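Local atomic coordinates of gigastasin (Haementeria ghilianii, PDB entry 5UBM), a protein that probably inhibits serine proteases, as leech proteins of the antistasin family do, through its small, disulfide-rich domains. Residues F77-K88 with E95-A106; C45-P55 with G65-G73. One frame throughout, in Å; residues are numbered along the deposited sequence.

From the N terminus, the chain first reaches interaction 2. There 65-73 returns to 45-55 and closes a loop that contains strand 59-61. Three disulfides tie it shut. Interaction 1 follows in series: it opens after interaction 2 has closed, so the two neither nest nor cross. In it 95-106 returns to 77-88 and closes a second loop, with a shorter connection between its segments and disulfides Cys79-Cys98 and Cys83-Cys100 across it. Each contact lies in its own antistasin-type unit, and their centres are about 18 Å apart. They still touch. Arg52 of interaction 2 reaches Ala106, Asn101 and Glu95 of interaction 1, and its guanidinium probably hydrogen-bonds to the Ala106 carbonyl.

Interaction 1 of 2, residues F77-K88 with E95-A106; sequences FKCRLGCTYGFK and EAFCTCNTKETA
Phe97 lays one ring face over the backbone of strand 78-79. Lys78 CA is 3.8 Å from the ring centroid, a CH-pi contact, and Cys79 N lies over the ring centre. Phe77 CB is at the edge. Phe97 CG is anti to the backbone N (chi1 -175°), which turns the ring back over the strand. The Tyr85 ring takes Lys103 CA on one face, 3.5 Å from its centroid. Phe87 has Cys83 SG over one face. A water at its edge bridges Phe87 N and Glu95 OE2.

Asn101 fixes the turn at Cys83-Gly86. Its ND2 donates to Tyr85 O at 3.1 Å, its backbone N to Gly86 O at 2.9 Å. The hydroxyl of Thr105 donates to Asn101 OD1, which steadies the amide. Lys88 N donates to Thr99 O and Lys88 O accepts from Ala96 N, either side of the corner at 97-98. Cys79 N bonds to Phe97 O. Of the three disulfides of this antistasin-type unit, Cys79-Cys98 and Cys83-Cys100 lie here; Cys74-Cys94 is the third. Strands 87-89 and 99-100 pair antiparallel through Phe87 and Cys100. Strand 78-79 pairs antiparallel with another protein's strand, so the sheet runs on across the interface; Arg80 salt-bridges to that chain.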
loop_
_atom_site.group_PDB
_atom_site.type_symbol
_atom_site.label_atom_id
_atom_site.label_comp_id
_atom_site.label_asym_id
_atom_site.label_seq_id
_atom_site.Cartn_x
_atom_site.Cartn_y
_atom_site.Cartn_z
ATOM N N PHE C 77 18.497 16.380 -16.606
ATOM C CA PHE C 77 18.028 16.057 -15.259
ATOM C C PHE C 77 16.563 16.426 -15.081
ATOM O O PHE C 77 16.135 17.505 -15.482
ATOM C CB PHE C 77 18.874 16.773 -14.206
ATOM C CG PHE C 77 20.155 16.066 -13.877
ATOM C CD1 PHE C 77 20.244 15.257 -12.759
ATOM C CD2 PHE C 77 21.268 16.203 -14.689
ATOM C CE1 PHE C 77 21.421 14.602 -12.454
ATOM C CE2 PHE C 77 22.448 15.550 -14.388
ATOM C CZ PHE C 77 22.526 14.751 -13.268
ATOM N N LYS C 78 15.793 15.527 -14.474
ATOM C CA LYS C 78 14.381 15.794 -14.234
ATOM C C LYS C 78 13.739 14.855 -13.218
ATOM O O LYS C 78 14.257 13.771 -12.926
ATOM C CB LYS C 78 13.601 15.713 -15.545
ATOM C CG LYS C 78 13.586 14.336 -16.180
ATOM C CD LYS C 78 12.649 14.327 -17.376
ATOM C CE LYS C 78 13.042 15.407 -18.367
ATOM N NZ LYS C 78 12.062 15.519 -19.472
ATOM N N CYS C 79 12.604 15.289 -12.678
ATOM C CA CYS C 79 11.729 14.398 -11.932
ATOM C C CYS C 79 11.180 13.363 -12.908
ATOM O O CYS C 79 11.063 13.637 -14.102
ATOM C CB CYS C 79 10.595 15.171 -11.261
ATOM S SG CYS C 79 9.393 15.881 -12.417
ATOM N N ARG C 80 10.845 12.176 -12.410
ATOM C CA ARG C 80 10.425 11.093 -13.290
ATOM C C ARG C 80 8.905 10.975 -13.342
ATOM O O ARG C 80 8.323 9.890 -13.266
ATOM C CB ARG C 80 11.099 9.796 -12.859
ATOM C CG ARG C 80 12.604 9.953 -12.956
ATOM C CD ARG C 80 13.417 8.703 -12.716
ATOM N NE ARG C 80 14.806 8.999 -13.055
ATOM C CZ ARG C 80 15.816 8.141 -12.970
ATOM N NH1 ARG C 80 15.619 6.899 -12.544
ATOM N NH2 ARG C 80 17.030 8.536 -13.320
ATOM N N LEU C 81 8.284 12.133 -13.508
ATOM C CA LEU C 81 6.843 12.266 -13.624
ATOM C C LEU C 81 6.402 12.191 -15.083
ATOM O O LEU C 81 7.028 12.795 -15.958
ATOM C CB LEU C 81 6.412 13.592 -13.010
ATOM C CG LEU C 81 4.930 13.886 -12.883
ATOM C CD1 LEU C 81 4.346 13.021 -11.780
ATOM C CD2 LEU C 81 4.731 15.368 -12.594
ATOM N N GLY C 82 5.328 11.453 -15.349
ATOM C CA GLY C 82 4.781 11.381 -16.694
ATOM C C GLY C 82 3.802 12.504 -17.012
ATOM O O GLY C 82 2.614 12.403 -16.706
ATOM N N CYS C 83 4.303 13.575 -17.625
ATOM C CA CYS C 83 3.471 14.720 -18.008
ATOM C C CYS C 83 2.495 14.378 -19.127
ATOM O O CYS C 83 2.896 13.892 -20.186
ATOM C CB CYS C 83 4.343 15.903 -18.449
ATOM S SG CYS C 83 5.280 16.725 -17.129
ATOM N N THR C 84 1.217 14.654 -18.889
ATOM C CA THR C 84 0.172 14.397 -19.876
ATOM C C THR C 84 0.448 15.093 -21.210
ATOM O O THR C 84 0.275 14.501 -22.272
ATOM C CB THR C 84 -1.205 14.849 -19.355
ATOM O OG1 THR C 84 -1.393 14.373 -18.016
ATOM C CG2 THR C 84 -2.309 14.309 -20.241
ATOM N N TYR C 85 0.884 16.345 -21.154
ATOM C CA TYR C 85 1.167 17.098 -22.370
ATOM C C TYR C 85 2.666 17.252 -22.598
ATOM O O TYR C 85 3.109 18.161 -23.304
ATOM C CB TYR C 85 0.496 18.473 -22.316
ATOM C CG TYR C 85 -1.012 18.399 -22.303
ATOM C CD1 TYR C 85 -1.721 18.083 -23.457
ATOM C CD2 TYR C 85 -1.731 18.644 -21.140
ATOM C CE1 TYR C 85 -3.103 18.009 -23.453
ATOM C CE2 TYR C 85 -3.113 18.572 -21.128
ATOM C CZ TYR C 85 -3.792 18.255 -22.286
ATOM O OH TYR C 85 -5.165 18.186 -22.277
ATOM N N GLY C 86 3.442 16.353 -21.999
ATOM C CA GLY C 86 4.887 16.400 -22.114
ATOM C C GLY C 86 5.507 17.451 -21.211
ATOM O O GLY C 86 4.813 18.311 -20.656
ATOM N N PHE C 87 6.822 17.376 -21.049
ATOM C CA PHE C 87 7.542 18.370 -20.264
ATOM C C PHE C 87 7.594 19.703 -21.003
ATOM O O PHE C 87 7.725 19.744 -22.230
ATOM C CB PHE C 87 8.957 17.886 -19.944
ATOM C CG PHE C 87 9.024 16.923 -18.791
ATOM C CD1 PHE C 87 8.611 15.606 -18.942
ATOM C CD2 PHE C 87 9.515 17.330 -17.561
ATOM C CE1 PHE C 87 8.675 14.715 -17.883
ATOM C CE2 PHE C 87 9.588 16.443 -16.496
ATOM C CZ PHE C 87 9.164 15.134 -16.655
ATOM N N LYS C 88 7.473 20.792 -20.252
ATOM C CA LYS C 88 7.624 22.117 -20.823
ATOM C C LYS C 88 9.060 22.300 -21.289
ATOM O O LYS C 88 9.995 22.158 -20.503
ATOM C CB LYS C 88 7.248 23.193 -19.809
ATOM C CG LYS C 88 7.368 24.604 -20.352
ATOM C CD LYS C 88 6.736 25.616 -19.414
ATOM C CE LYS C 88 6.687 26.991 -20.055
ATOM N NZ LYS C 88 6.027 26.951 -21.392
ATOM N N GLU C 95 14.160 20.287 -21.653
ATOM C CA GLU C 95 12.966 20.029 -20.861
ATOM C C GLU C 95 13.187 20.514 -19.438
ATOM O O GLU C 95 14.242 20.271 -18.856
ATOM C CB GLU C 95 12.611 18.537 -20.861
ATOM C CG GLU C 95 12.545 17.902 -22.244
ATOM C CD GLU C 95 11.639 16.683 -22.292
ATOM O OE1 GLU C 95 12.029 15.622 -21.762
ATOM O OE2 GLU C 95 10.535 16.785 -22.864
ATOM N N ALA C 96 12.194 21.206 -18.884
ATOM C CA ALA C 96 12.242 21.646 -17.488
ATOM C C ALA C 96 12.422 20.465 -16.529
ATOM O O ALA C 96 12.095 19.327 -16.862
ATOM C CB ALA C 96 10.980 22.422 -17.136
ATOM N N PHE C 97 12.946 20.742 -15.343
ATOM C CA PHE C 97 13.238 19.690 -14.386
ATOM C C PHE C 97 11.970 18.998 -13.911
ATOM O O PHE C 97 11.924 17.771 -13.797
ATOM C CB PHE C 97 13.996 20.244 -13.188
ATOM C CG PHE C 97 14.432 19.187 -12.216
ATOM C CD1 PHE C 97 15.630 18.516 -12.395
ATOM C CD2 PHE C 97 13.642 18.856 -11.124
ATOM C CE1 PHE C 97 16.036 17.538 -11.501
ATOM C CE2 PHE C 97 14.041 17.877 -10.231
ATOM C CZ PHE C 97 15.239 17.220 -10.418
ATOM N N CYS C 98 10.944 19.784 -13.622
ATOM C CA CYS C 98 9.685 19.213 -13.170
ATOM C C CYS C 98 8.530 20.177 -13.391
ATOM O O CYS C 98 7.821 20.546 -12.454
ATOM C CB CYS C 98 9.767 18.824 -11.695
ATOM S SG CYS C 98 8.700 17.434 -11.280
ATOM N N THR C 99 8.360 20.588 -14.640
ATOM C CA THR C 99 7.240 21.426 -15.030
ATOM C C THR C 99 6.550 20.800 -16.229
ATOM O O THR C 99 7.196 20.461 -17.220
ATOM C CB THR C 99 7.692 22.847 -15.370
ATOM O OG1 THR C 99 8.228 23.467 -14.192
ATOM C CG2 THR C 99 6.521 23.669 -15.897
ATOM N N CYS C 100 5.242 20.619 -16.132
ATOM C CA CYS C 100 4.495 20.018 -17.225
ATOM C C CYS C 100 3.961 21.090 -18.149
ATOM O O CYS C 100 3.737 22.217 -17.725
ATOM C CB CYS C 100 3.347 19.164 -16.690
ATOM S SG CYS C 100 3.879 17.611 -15.951
ATOM N N ASN C 101 3.781 20.739 -19.417
ATOM C CA ASN C 101 3.065 21.594 -20.350
ATOM C C ASN C 101 1.595 21.688 -19.972
ATOM O O ASN C 101 1.054 20.784 -19.336
ATOM C CB ASN C 101 3.191 21.062 -21.781
ATOM C CG ASN C 101 4.478 21.490 -22.458
ATOM O OD1 ASN C 101 4.857 22.658 -22.416
ATOM N ND2 ASN C 101 5.156 20.539 -23.087
ATOM N N THR C 102 0.949 22.784 -20.356
ATOM C CA THR C 102 -0.507 22.821 -20.351
ATOM C C THR C 102 -0.970 22.329 -21.712
ATOM O O THR C 102 -0.153 22.130 -22.612
ATOM C CB THR C 102 -1.071 24.232 -20.077
ATOM O OG1 THR C 102 -0.528 25.163 -21.019
ATOM C CG2 THR C 102 -0.723 24.683 -18.671
ATOM N N LYS C 103 -2.276 22.145 -21.870
ATOM C CA LYS C 103 -2.846 21.733 -23.147
ATOM C C LYS C 103 -2.451 22.695 -24.275
ATOM O O LYS C 103 -2.500 22.344 -25.456
ATOM C CB LYS C 103 -4.369 21.646 -23.028
ATOM C CG LYS C 103 -5.080 21.094 -24.249
ATOM C CD LYS C 103 -6.582 20.999 -24.013
ATOM C CE LYS C 103 -7.302 20.430 -25.224
ATOM N NZ LYS C 103 -8.770 20.321 -24.992
ATOM N N GLU C 104 -2.034 23.901 -23.894
ATOM C CA GLU C 104 -1.753 24.975 -24.842
ATOM C C GLU C 104 -0.293 24.979 -25.295
ATOM O O GLU C 104 0.009 25.334 -26.435
ATOM C CB GLU C 104 -2.098 26.332 -24.218
ATOM C CG GLU C 104 -3.259 26.315 -23.221
ATOM C CD GLU C 104 -4.515 25.627 -23.738
ATOM O OE1 GLU C 104 -4.841 25.770 -24.938
ATOM O OE2 GLU C 104 -5.183 24.942 -22.932
ATOM N N THR C 105 0.613 24.609 -24.395
ATOM C CA THR C 105 2.038 24.610 -24.707
ATOM C C THR C 105 2.519 23.200 -25.023
ATOM O O THR C 105 3.722 22.947 -25.123
ATOM C CB THR C 105 2.880 25.199 -23.549
ATOM O OG1 THR C 105 2.835 24.325 -22.411
ATOM C CG2 THR C 105 2.351 26.571 -23.164
ATOM N N ALA C 106 1.562 22.293 -25.189
ATOM C CA ALA C 106 1.848 20.895 -25.485
ATOM C C ALA C 106 2.653 20.750 -26.769
ATOM O O ALA C 106 3.548 19.910 -26.861
ATOM C CB ALA C 106 0.556 20.106 -25.583
HETATM O O HOH W 1 15.370 17.615 -18.042
HETATM O O HOH W 2 8.135 15.532 -22.894
#

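Interaction 2 of 2, residues C45-P55 with G65-G73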
loop_
_atom_site.group_PDB
_atom_site.type_symbol
_atom_site.label_atom_id
_atom_site.label_comp_id
_atom_site.label_asym_id
_atom_site.label_seq_id
_atom_site.Cartn_x
_atom_site.Cartn_y
_atom_site.Cartn_z
ATOM N N CYS C 45 24.679 2.346 -33.961
ATOM C CA CYS C 45 24.016 3.589 -33.555
ATOM C C CYS C 45 22.506 3.545 -33.716
ATOM O O CYS C 45 21.990 3.489 -34.831
ATOM C CB CYS C 45 24.555 4.783 -34.354
ATOM S SG CYS C 45 26.112 5.466 -33.765
ATOM N N ARG C 46 21.797 3.585 -32.596
ATOM C CA ARG C 46 20.351 3.697 -32.636
ATOM C C ARG C 46 19.957 5.161 -32.753
ATOM O O ARG C 46 20.399 6.003 -31.971
ATOM C CB ARG C 46 19.722 3.073 -31.395
ATOM C CG ARG C 46 18.207 3.141 -31.367
ATOM C CD ARG C 46 17.696 2.909 -29.958
ATOM N NE ARG C 46 18.433 1.832 -29.306
ATOM C CZ ARG C 46 17.868 0.848 -28.617
ATOM N NH1 ARG C 46 16.550 0.805 -28.480
ATOM N NH2 ARG C 46 18.622 -0.091 -28.061
ATOM N N ASN C 47 19.135 5.464 -33.747
ATOM C CA ASN C 47 18.654 6.820 -33.933
ATOM C C ASN C 47 17.143 6.858 -33.770
ATOM O O ASN C 47 16.410 7.235 -34.686
ATOM C CB ASN C 47 19.078 7.352 -35.299
ATOM C CG ASN C 47 20.570 7.221 -35.528
ATOM O OD1 ASN C 47 21.360 8.023 -35.030
ATOM N ND2 ASN C 47 20.966 6.198 -36.276
ATOM N N GLN C 48 16.695 6.450 -32.586
ATOM C CA GLN C 48 15.277 6.370 -32.268
ATOM C C GLN C 48 14.604 7.727 -32.400
ATOM O O GLN C 48 15.249 8.768 -32.264
ATOM C CB GLN C 48 15.075 5.823 -30.851
ATOM C CG GLN C 48 15.523 6.760 -29.724
ATOM C CD GLN C 48 17.026 6.734 -29.471
ATOM O OE1 GLN C 48 17.816 6.385 -30.352
ATOM N NE2 GLN C 48 17.424 7.101 -28.257
ATOM N N VAL C 49 13.307 7.710 -32.677
ATOM C CA VAL C 49 12.547 8.944 -32.761
ATOM C C VAL C 49 12.523 9.592 -31.389
ATOM O O VAL C 49 12.218 8.934 -30.396
ATOM C CB VAL C 49 11.115 8.701 -33.244
ATOM C CG1 VAL C 49 10.508 9.999 -33.754
ATOM C CG2 VAL C 49 11.103 7.640 -34.331
ATOM N N CYS C 50 12.862 10.873 -31.328
ATOM C CA CYS C 50 12.869 11.576 -30.053
ATOM C C CYS C 50 11.482 12.115 -29.738
ATOM O O CYS C 50 10.787 12.612 -30.624
ATOM C CB CYS C 50 13.902 12.702 -30.065
ATOM S SG CYS C 50 15.607 12.108 -30.210
ATOM N N GLY C 51 11.090 12.002 -28.471
ATOM C CA GLY C 51 9.770 12.402 -28.019
ATOM C C GLY C 51 9.384 13.806 -28.436
ATOM O O GLY C 51 8.310 14.025 -29.001
ATOM N N ARG C 52 10.263 14.762 -28.163
ATOM C CA ARG C 52 10.010 16.144 -28.547
ATOM C C ARG C 52 11.107 16.663 -29.471
ATOM O O ARG C 52 10.967 17.720 -30.086
ATOM C CB ARG C 52 9.875 17.026 -27.303
ATOM C CG ARG C 52 8.629 16.710 -26.480
ATOM C CD ARG C 52 8.464 17.641 -25.285
ATOM N NE ARG C 52 8.266 19.031 -25.682
ATOM C CZ ARG C 52 7.086 19.562 -25.976
ATOM N NH1 ARG C 52 5.990 18.818 -25.927
ATOM N NH2 ARG C 52 7.000 20.839 -26.320
ATOM N N GLY C 53 12.194 15.905 -29.568
ATOM C CA GLY C 53 13.277 16.227 -30.478
ATOM C C GLY C 53 14.048 17.483 -30.122
ATOM O O GLY C 53 13.823 18.092 -29.076
ATOM N N CYS C 54 14.968 17.864 -31.002
ATOM C CA CYS C 54 15.771 19.065 -30.820
ATOM C C CYS C 54 15.663 19.969 -32.040
ATOM O O CYS C 54 15.428 19.492 -33.150
ATOM C CB CYS C 54 17.235 18.705 -30.569
ATOM S SG CYS C 54 17.542 17.891 -28.994
ATOM N N PRO C 55 15.834 21.284 -31.839
ATOM C CA PRO C 55 15.800 22.222 -32.966
ATOM C C PRO C 55 17.036 22.099 -33.857
ATOM O O PRO C 55 18.086 21.682 -33.371
ATOM C CB PRO C 55 15.754 23.591 -32.279
ATOM C CG PRO C 55 16.408 23.365 -30.960
ATOM C CD PRO C 55 16.021 21.972 -30.549
ATOM N N GLY C 65 29.590 9.082 -31.336
ATOM C CA GLY C 65 28.998 10.073 -32.213
ATOM C C GLY C 65 27.569 9.753 -32.604
ATOM O O GLY C 65 27.063 10.269 -33.601
ATOM N N CYS C 66 26.917 8.899 -31.822
ATOM C CA CYS C 66 25.525 8.547 -32.074
ATOM C C CYS C 66 24.609 9.632 -31.532
ATOM O O CYS C 66 24.879 10.208 -30.480
ATOM C CB CYS C 66 25.177 7.203 -31.435
ATOM S SG CYS C 66 26.341 5.876 -31.792
ATOM N N ARG C 67 23.523 9.904 -32.247
ATOM C CA ARG C 67 22.589 10.944 -31.835
ATOM C C ARG C 67 21.824 10.558 -30.571
ATOM O O ARG C 67 21.128 9.540 -30.538
ATOM C CB ARG C 67 21.600 11.254 -32.959
ATOM C CG ARG C 67 20.792 12.517 -32.722
ATOM C CD ARG C 67 19.594 12.602 -33.651
ATOM N NE ARG C 67 18.585 11.601 -33.321
ATOM C CZ ARG C 67 17.387 11.531 -33.894
ATOM N NH1 ARG C 67 17.046 12.408 -34.829
ATOM N NH2 ARG C 67 16.531 10.585 -33.532
ATOM N N LYS C 68 21.961 11.375 -29.532
ATOM C CA LYS C 68 21.176 11.204 -28.316
ATOM C C LYS C 68 19.819 11.874 -28.474
ATOM O O LYS C 68 19.600 12.640 -29.415
ATOM C CB LYS C 68 21.906 11.791 -27.106
ATOM C CG LYS C 68 23.267 11.188 -26.834
ATOM C CD LYS C 68 23.952 11.908 -25.683
ATOM C CE LYS C 68 25.358 11.377 -25.459
ATOM N NZ LYS C 68 26.110 12.171 -24.451
ATOM N N CYS C 69 18.903 11.587 -27.557
ATOM C CA CYS C 69 17.646 12.320 -27.512
ATOM C C CYS C 69 17.736 13.371 -26.413
ATOM O O CYS C 69 16.947 13.383 -25.465
ATOM C CB CYS C 69 16.464 11.376 -27.298
ATOM S SG CYS C 69 15.877 10.625 -28.840
ATOM N N LEU C 70 18.726 14.246 -26.561
ATOM C CA LEU C 70 19.001 15.313 -25.614
ATOM C C LEU C 70 19.662 16.462 -26.353
ATOM O O LEU C 70 20.609 16.251 -27.109
ATOM C CB LEU C 70 19.900 14.821 -24.480
ATOM C CG LEU C 70 20.251 15.842 -23.396
ATOM C CD1 LEU C 70 19.005 16.255 -22.624
ATOM C CD2 LEU C 70 21.314 15.288 -22.455
ATOM N N CYS C 71 19.166 17.676 -26.137
ATOM C CA CYS C 71 19.637 18.836 -26.895
ATOM C C CYS C 71 20.908 19.447 -26.302
ATOM O O CYS C 71 21.196 19.279 -25.117
ATOM C CB CYS C 71 18.534 19.895 -26.973
ATOM S SG CYS C 71 16.963 19.273 -27.620
ATOM N N LYS C 72 21.665 20.153 -27.139
ATOM C CA LYS C 72 22.886 20.824 -26.702
ATOM C C LYS C 72 22.599 21.891 -25.647
ATOM O O LYS C 72 21.702 22.719 -25.817
ATOM C CB LYS C 72 23.603 21.455 -27.897
ATOM C CG LYS C 72 24.234 20.456 -28.848
ATOM C CD LYS C 72 25.008 21.166 -29.942
ATOM C CE LYS C 72 25.773 20.186 -30.813
ATOM N NZ LYS C 72 26.660 20.896 -31.781
ATOM N N GLY C 73 23.369 21.865 -24.561
ATOM C CA GLY C 73 23.204 22.815 -23.474
ATOM C C GLY C 73 22.295 22.303 -22.370
ATOM O O GLY C 73 22.165 22.926 -21.314
#
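Cys45 starts the contact with a disulfide to Cys66, SG to SG 2.0 Å. Next, Arg46 turns away from 65-73 and hydrogen-bonds through NH2 to Leu34 O. Asn47 sets its CB over one face of the Arg67 guanidinium. Its amide plane is 78° from the guanidinium plane. Gln48 O meets the guanidinium at its edge, 2.6 Å from Arg67 NH2. Arg67 gets there with CG anti to the backbone N and a bend at chi3 (69°), which brings the end of the chain back to 45-55. The guanidinium also makes a cation-pi contact with Tyr59 of strand 59-61. A leucine in its place would probably leave Gln48 O without this charged neighbour, open a gap between Asn47 and Cys50, and cost Tyr59 its cation-pi partner.

Val49 faces the other way. Cys50 bonds to Cys69, and its SG also covers the second face of the Arg67 guanidinium, 3.8 Å from NH2. The bonds Cys45-Cys66, Cys50-Cys69 and Cys54-Cys71 join the two segments in the same order along both, the disulfide pattern of an antistasin-like domain. Cys69 lies at a corner of the chain, and its O accepts a hydrogen bond from a side chain of another protein's chain. Beyond Gly53, Cys54 SG bonds to Cys71 SG. Pro55 CD rests 4.1 Å from Cys71 SG.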